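Side-chain contacts in BCL2-like 10 (Danio rerio, PDB 6FBX), which acts as a pro-survival member of the Bcl-2 family, binding the BH3 segment of the pro-apoptotic protein Bad in a surface groove: residues 63-66 and 71-74; 29-34 and 38-43; 81-84 and 89-92. All blocks are in the same frame, centred on the assembly; numbering follows the deposited sequence.

Contact 1 of 3, residues 63-66 and 71-74; sequences DTCG and KCLQ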
loop_
_atom_site.group_PDB
_atom_site.type_symbol
_atom_site.label_atom_id
_atom_site.label_comp_id
_atom_site.label_asym_id
_atom_site.label_seq_id
_atom_site.Cartn_x
_atom_site.Cartn_y
_atom_site.Cartn_z
ATOM N N ASP A 63 -17.092 -1.165 -5.036
ATOM C CA ASP A 63 -18.440 -1.000 -5.560
ATOM C C ASP A 63 -18.613 0.288 -6.357
ATOM O O ASP A 63 -19.553 0.381 -7.155
ATOM C CB ASP A 63 -19.464 -1.036 -4.423
ATOM C CG ASP A 63 -19.567 -2.405 -3.775
ATOM O OD1 ASP A 63 -19.867 -2.474 -2.564
ATOM O OD2 ASP A 63 -19.328 -3.412 -4.473
ATOM N N THR A 64 -17.742 1.281 -6.160
ATOM C CA THR A 64 -17.816 2.525 -6.916
ATOM C C THR A 64 -16.767 2.620 -8.015
ATOM O O THR A 64 -16.893 3.480 -8.895
ATOM C CB THR A 64 -17.665 3.736 -5.982
ATOM O OG1 THR A 64 -16.348 3.759 -5.416
ATOM C CG2 THR A 64 -18.697 3.688 -4.863
ATOM N N CYS A 65 -15.751 1.757 -8.001
ATOM C CA CYS A 65 -14.668 1.874 -8.971
ATOM C C CYS A 65 -15.068 1.311 -10.326
ATOM O O CYS A 65 -14.967 2.002 -11.347
ATOM C CB CYS A 65 -13.419 1.164 -8.460
ATOM S SG CYS A 65 -12.126 1.072 -9.714
ATOM N N GLY A 66 -15.513 0.065 -10.359
ATOM C CA GLY A 66 -15.864 -0.578 -11.612
ATOM C C GLY A 66 -14.712 -1.401 -12.157
ATOM O O GLY A 66 -14.160 -2.247 -11.453
ATOM N N LYS A 71 -6.419 1.550 -11.527
ATOM C CA LYS A 71 -6.554 2.964 -11.861
ATOM C C LYS A 71 -7.179 3.735 -10.706
ATOM O O LYS A 71 -6.721 4.830 -10.358
ATOM C CB LYS A 71 -7.389 3.122 -13.132
ATOM C CG LYS A 71 -7.584 4.562 -13.590
ATOM C CD LYS A 71 -6.260 5.242 -13.898
ATOM C CE LYS A 71 -6.470 6.575 -14.597
ATOM N NZ LYS A 71 -5.198 7.324 -14.777
ATOM N N CYS A 72 -8.227 3.177 -10.098
ATOM C CA CYS A 72 -8.864 3.843 -8.967
ATOM C C CYS A 72 -7.907 3.970 -7.788
ATOM O O CYS A 72 -7.943 4.974 -7.066
ATOM C CB CYS A 72 -10.124 3.079 -8.558
ATOM S SG CYS A 72 -11.386 2.974 -9.866
ATOM N N LEU A 73 -7.041 2.973 -7.582
ATOM C CA LEU A 73 -6.088 3.030 -6.479
ATOM C C LEU A 73 -5.073 4.147 -6.687
ATOM O O LEU A 73 -4.673 4.818 -5.727
ATOM C CB LEU A 73 -5.381 1.680 -6.324
ATOM C CG LEU A 73 -4.334 1.560 -5.212
ATOM C CD1 LEU A 73 -4.963 1.759 -3.839
ATOM C CD2 LEU A 73 -3.628 0.216 -5.282
ATOM N N GLN A 74 -4.644 4.367 -7.932
ATOM C CA GLN A 74 -3.744 5.480 -8.212
ATOM C C GLN A 74 -4.360 6.803 -7.777
ATOM O O GLN A 74 -3.673 7.661 -7.211
ATOM C CB GLN A 74 -3.398 5.523 -9.702
ATOM C CG GLN A 74 -2.497 4.396 -10.165
ATOM C CD GLN A 74 -2.212 4.456 -11.652
ATOM O OE1 GLN A 74 -2.998 5.005 -12.424
ATOM N NE2 GLN A 74 -1.080 3.894 -12.062
#

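Contact 2 of 3, residues 29-34 and 38-43; sequences QTPPSE and AMRYLA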
loop_
_atom_site.group_PDB
_atom_site.type_symbol
_atom_site.label_atom_id
_atom_site.label_comp_id
_atom_site.label_asym_id
_atom_site.label_seq_id
_atom_site.Cartn_x
_atom_site.Cartn_y
_atom_site.Cartn_z
ATOM N N GLN A 29 4.261 -18.295 4.256
ATOM C CA GLN A 29 5.652 -18.539 3.913
ATOM C C GLN A 29 6.509 -17.552 4.686
ATOM O O GLN A 29 6.053 -16.462 5.036
ATOM C CB GLN A 29 5.900 -18.406 2.405
ATOM C CG GLN A 29 5.399 -17.104 1.801
ATOM C CD GLN A 29 5.531 -17.076 0.290
ATOM O OE1 GLN A 29 6.164 -17.948 -0.305
ATOM N NE2 GLN A 29 4.927 -16.074 -0.340
ATOM N N THR A 30 7.746 -17.946 4.958
ATOM C CA THR A 30 8.632 -17.087 5.727
ATOM C C THR A 30 8.884 -15.791 4.960
ATOM O O THR A 30 8.992 -15.812 3.726
ATOM C CB THR A 30 9.958 -17.796 6.015
ATOM O OG1 THR A 30 10.592 -18.155 4.780
ATOM C CG2 THR A 30 9.725 -19.048 6.849
ATOM N N PRO A 31 8.970 -14.652 5.641
ATOM C CA PRO A 31 9.240 -13.392 4.943
ATOM C C PRO A 31 10.494 -13.502 4.095
ATOM O O PRO A 31 11.522 -14.018 4.560
ATOM C CB PRO A 31 9.424 -12.383 6.087
ATOM C CG PRO A 31 8.660 -12.957 7.221
ATOM C CD PRO A 31 8.783 -14.447 7.091
ATOM N N PRO A 32 10.453 -13.038 2.840
ATOM C CA PRO A 32 11.649 -13.132 1.989
ATOM C C PRO A 32 12.735 -12.127 2.329
ATOM O O PRO A 32 13.876 -12.313 1.888
ATOM C CB PRO A 32 11.095 -12.877 0.579
ATOM C CG PRO A 32 9.896 -12.022 0.806
ATOM C CD PRO A 32 9.295 -12.504 2.099
ATOM N N SER A 33 12.423 -11.079 3.087
ATOM C CA SER A 33 13.388 -10.030 3.382
ATOM C C SER A 33 13.034 -9.394 4.716
ATOM O O SER A 33 11.903 -9.500 5.196
ATOM C CB SER A 33 13.409 -8.960 2.285
ATOM O OG SER A 33 12.191 -8.228 2.273
ATOM N N GLU A 34 14.022 -8.721 5.309
ATOM C CA GLU A 34 13.780 -7.993 6.549
ATOM C C GLU A 34 12.680 -6.953 6.364
ATOM O O GLU A 34 11.845 -6.753 7.255
ATOM C CB GLU A 34 15.074 -7.334 7.026
ATOM C CG GLU A 34 15.020 -6.802 8.446
ATOM C CD GLU A 34 16.200 -5.909 8.778
ATOM O OE1 GLU A 34 17.179 -5.901 8.002
ATOM O OE2 GLU A 34 16.148 -5.211 9.813
ATOM N N ALA A 38 9.021 -6.612 8.260
ATOM C CA ALA A 38 8.569 -5.370 8.878
ATOM C C ALA A 38 7.214 -4.937 8.333
ATOM O O ALA A 38 6.327 -4.544 9.102
ATOM C CB ALA A 38 9.605 -4.271 8.659
ATOM N N MET A 39 7.031 -4.993 7.013
ATOM C CA MET A 39 5.768 -4.546 6.433
ATOM C C MET A 39 4.619 -5.454 6.851
ATOM O O MET A 39 3.519 -4.974 7.146
ATOM C CB MET A 39 5.869 -4.486 4.909
ATOM C CG MET A 39 4.595 -3.996 4.230
ATOM S SD MET A 39 4.132 -2.323 4.714
ATOM C CE MET A 39 5.267 -1.358 3.721
ATOM N N ARG A 40 4.851 -6.768 6.867
ATOM C CA ARG A 40 3.839 -7.696 7.361
ATOM C C ARG A 40 3.360 -7.297 8.750
ATOM O O ARG A 40 2.156 -7.292 9.032
ATOM C CB ARG A 40 4.403 -9.115 7.396
ATOM C CG ARG A 40 4.543 -9.790 6.055
ATOM C CD ARG A 40 4.941 -11.231 6.278
ATOM N NE ARG A 40 5.259 -11.936 5.045
ATOM C CZ ARG A 40 5.498 -13.242 4.985
ATOM N NH1 ARG A 40 5.452 -13.982 6.089
ATOM N NH2 ARG A 40 5.785 -13.811 3.825
ATOM N N TYR A 41 4.300 -6.975 9.641
ATOM C CA TYR A 41 3.939 -6.619 11.007
ATOM C C TYR A 41 3.209 -5.282 11.047
ATOM O O TYR A 41 2.140 -5.165 11.655
ATOM C CB TYR A 41 5.193 -6.571 11.879
ATOM C CG TYR A 41 4.927 -6.145 13.305
ATOM C CD1 TYR A 41 4.951 -4.803 13.667
ATOM C CD2 TYR A 41 4.650 -7.082 14.288
ATOM C CE1 TYR A 41 4.704 -4.409 14.967
ATOM C CE2 TYR A 41 4.402 -6.697 15.592
ATOM C CZ TYR A 41 4.430 -5.360 15.926
ATOM O OH TYR A 41 4.186 -4.973 17.224
ATOM N N LEU A 42 3.774 -4.264 10.394
ATOM C CA LEU A 42 3.251 -2.908 10.523
ATOM C C LEU A 42 1.912 -2.748 9.816
ATOM O O LEU A 42 0.989 -2.138 10.366
ATOM C CB LEU A 42 4.268 -1.910 9.969
ATOM C CG LEU A 42 5.524 -1.772 10.831
ATOM C CD1 LEU A 42 6.641 -1.077 10.060
ATOM C CD2 LEU A 42 5.203 -1.010 12.101
ATOM N N ALA A 43 1.790 -3.280 8.599
ATOM C CA ALA A 43 0.538 -3.142 7.863
ATOM C C ALA A 43 -0.591 -3.917 8.526
ATOM O O ALA A 43 -1.745 -3.476 8.488
ATOM C CB ALA A 43 0.725 -3.597 6.416
#

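Contact 3 of 3, residues 81-84 and 89-92; sequences VGDG and GRVV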
loop_
_atom_site.group_PDB
_atom_site.type_symbol
_atom_site.label_atom_id
_atom_site.label_comp_id
_atom_site.label_asym_id
_atom_site.label_seq_id
_atom_site.Cartn_x
_atom_site.Cartn_y
_atom_site.Cartn_z
ATOM N N VAL A 81 -1.730 11.575 -0.446
ATOM C CA VAL A 81 -0.586 12.469 -0.320
ATOM C C VAL A 81 -0.848 13.812 -1.007
ATOM O O VAL A 81 0.090 14.562 -1.277
ATOM C CB VAL A 81 0.697 11.814 -0.858
ATOM C CG1 VAL A 81 0.930 10.456 -0.183
ATOM C CG2 VAL A 81 0.648 11.693 -2.388
ATOM N N GLY A 82 -2.112 14.127 -1.294
ATOM C CA GLY A 82 -2.450 15.335 -2.031
ATOM C C GLY A 82 -2.029 16.623 -1.355
ATOM O O GLY A 82 -2.049 17.676 -2.003
ATOM N N ASP A 83 -1.659 16.573 -0.078
ATOM C CA ASP A 83 -1.180 17.750 0.633
ATOM C C ASP A 83 0.323 17.949 0.481
ATOM O O ASP A 83 0.915 18.720 1.243
ATOM C CB ASP A 83 -1.552 17.654 2.115
ATOM C CG ASP A 83 -0.892 16.482 2.808
ATOM O OD1 ASP A 83 0.207 16.669 3.367
ATOM O OD2 ASP A 83 -1.468 15.374 2.790
ATOM N N GLY A 84 0.950 17.270 -0.483
ATOM C CA GLY A 84 2.364 17.421 -0.745
ATOM C C GLY A 84 3.277 16.697 0.217
ATOM O O GLY A 84 4.486 16.621 -0.044
ATOM N N GLY A 89 4.222 6.281 7.426
ATOM C CA GLY A 89 2.897 5.890 7.883
ATOM C C GLY A 89 1.882 5.857 6.755
ATOM O O GLY A 89 1.037 4.962 6.691
ATOM N N ARG A 90 1.956 6.829 5.845
ATOM C CA ARG A 90 1.046 6.830 4.703
ATOM C C ARG A 90 1.359 5.681 3.755
ATOM O O ARG A 90 0.447 5.090 3.160
ATOM C CB ARG A 90 1.126 8.175 3.984
ATOM C CG ARG A 90 0.586 9.316 4.823
ATOM C CD ARG A 90 0.747 10.654 4.147
ATOM N NE ARG A 90 0.153 11.725 4.943
ATOM C CZ ARG A 90 0.063 12.991 4.547
ATOM N NH1 ARG A 90 -0.497 13.892 5.343
ATOM N NH2 ARG A 90 0.527 13.358 3.358
ATOM N N VAL A 91 2.641 5.343 3.611
ATOM C CA VAL A 91 3.029 4.177 2.821
ATOM C C VAL A 91 2.422 2.911 3.412
ATOM O O VAL A 91 1.889 2.061 2.692
ATOM C CB VAL A 91 4.564 4.081 2.731
ATOM C CG1 VAL A 91 4.991 2.760 2.095
ATOM C CG2 VAL A 91 5.118 5.258 1.941
ATOM N N VAL A 92 2.513 2.753 4.732
ATOM C CA VAL A 92 1.941 1.572 5.371
ATOM C C VAL A 92 0.450 1.480 5.075
ATOM O O VAL A 92 -0.068 0.403 4.759
ATOM C CB VAL A 92 2.223 1.590 6.884
ATOM C CG1 VAL A 92 1.433 0.490 7.596
ATOM C CG2 VAL A 92 3.710 1.410 7.150
#

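Contact 1 of 3, residues 63-66 and 71-74
In C65 the SG stands anti to the backbone N (chi1 172°), while in C72 it stands anti to the carbonyl carbon and beside the backbone N (chi1 -61°), and these two rotations bring the sulfurs to meet between the helices. The bond they form is a disulfide, C65 SG to C72 SG 2.0 Å, with a torsion of 86° about the S-S bond, close to the relaxed right-handed value. Both side chains leave their backbones toward the other segment and come at each other end to end. The CB atoms of C65 and C72 are 3.8 Å apart, and C65 SG to C72 CB and C72 SG to C65 CB are both 3.1 Å, as the covalent link requires. The CA atoms of C65 and C72 are 6.1 Å apart, the closest such pair of the two segments. These two cysteines carry the whole contact, with only 109 Å² buried on both sides together. Directly after C65 the chain leaves helical geometry at G66, whose positive phi and backbone angles would press a side chain against the carbonyl O of C65. The bridge closes a covalent ring over the six residues between the cysteines, limiting how far the two helices can part. Both cysteines remain partly exposed, on the surface of the fold. Next to them, T64 OG1 hydrogen-bonds an aromatic side chain of the bound peptide, and D63 forms a salt bridge with R108. C65 lies on helix 51-65 and C72 in the first turn of helix 69-80, and the disulfide ties these two consecutive helices together. On the inner side, L73 packs helix 69-80 on F97 and T98 of the central helix 88-107.

Contact 2 of 3, residues 29-34 and 38-43
R40 sends its side chain from helix 34-49 to the loop 29-34. CB points toward the loop, and the chain runs extended from CG to NE. R40 NE comes 4.2 Å from P31 CG, where the proline ring begins to cover the group. At CZ the guanidinium lies beneath P31, whose CA sits over one face, displaced toward the rim; P31 CD is 3.5 Å from R40 NH1. The two end nitrogens then converge on a single acceptor. R40 NH1 reaches Q29 O at 2.8 Å, nearly in line with the carbonyl bond, and R40 NH2 reaches Q29 O at 2.9 Å from above the carbonyl plane. The acceptor itself lies in the guanidinium plane. NH2 also touches Q29 CG and forms a salt bridge with D19 of helix 2-24. Where the helix begins, S33 occupies the N-cap position and its OG bonds A36 N, while A38 N donates to E34 O at 3.0 Å in the first helical turn. A cation held by a neutral carbonyl at its end, an apolar ring over a face and a carboxylate on NH2 thus links loop, helix 34-49 and helix 2-24, with the charge probably balanced chiefly by D19.

Contact 3 of 3, residues 81-84 and 89-92
Residues V81 to G84 form a type I beta turn closed by G84 N to V81 O at 3.0 Å, lying beside helix 88-107 with the CA atoms of V81 and R90 7.7 Å apart. R90 crosses to it with an extended chain from CG to NE, and D83 comes from the opposite direction. The CG of D83 lies between its backbone N and carbonyl carbon (chi1 63°), which turns the carboxylate toward the guanidinium. The two flat groups stand almost perpendicular, 88° apart, so they do not meet as a flat two-pronged pair. D83 OD2 is 2.9 Å from R90 NH2 in a salt bridge, approaching obliquely with a bent bond. D83 OD1 lies in the guanidinium plane at its edge, but its bonds are long, 3.3 Å to R90 NH2 and 3.5 Å to R90 NH1. All three bonds are weak and D83 is poorly ordered, so the salt bridge is probably mobile. Alongside the aliphatic stem, V81 CG1 packs on R90 CD at 4.3 Å, and V81 also rests on Y125 of helix 112-129. An uncharged methionine in place of R90 would probably leave the D83 carboxylate without its cation and let the turn's acid move more freely. G89 and R90, with N87, belong to the Asn-Trp-Gly-Arg motif of the BH1 region, next to the BH3 groove. D83 OD2 also forms a salt bridge with a basic side chain of the bound peptide, and R90 packs on a basic peptide side chain. One carboxylate thus serves cations from protein and peptide, which probably keeps it ionised and ties the turn to the ligand.

Overall arrangement
Contact 3 is the buried one, while contacts 1 and 2 lie at the surface on opposite sides of the chain's centre, their own centres 27 Å apart. Contact 1 is covalent and joins two helices; contacts 2 and 3 each fasten a loop to the helix that follows it through an arginine, gripping a neutral carbonyl in contact 2 and a carboxylate in contact 3. Helix 69-80 carries one half of contact 1 and leads into the turn of contact 3. Contacts 2 and 3 touch where A43 CA packs on V92 CG1 at 3.7 Å, against the central helix 88-107. The bound peptide reaches residues in the segments of all three.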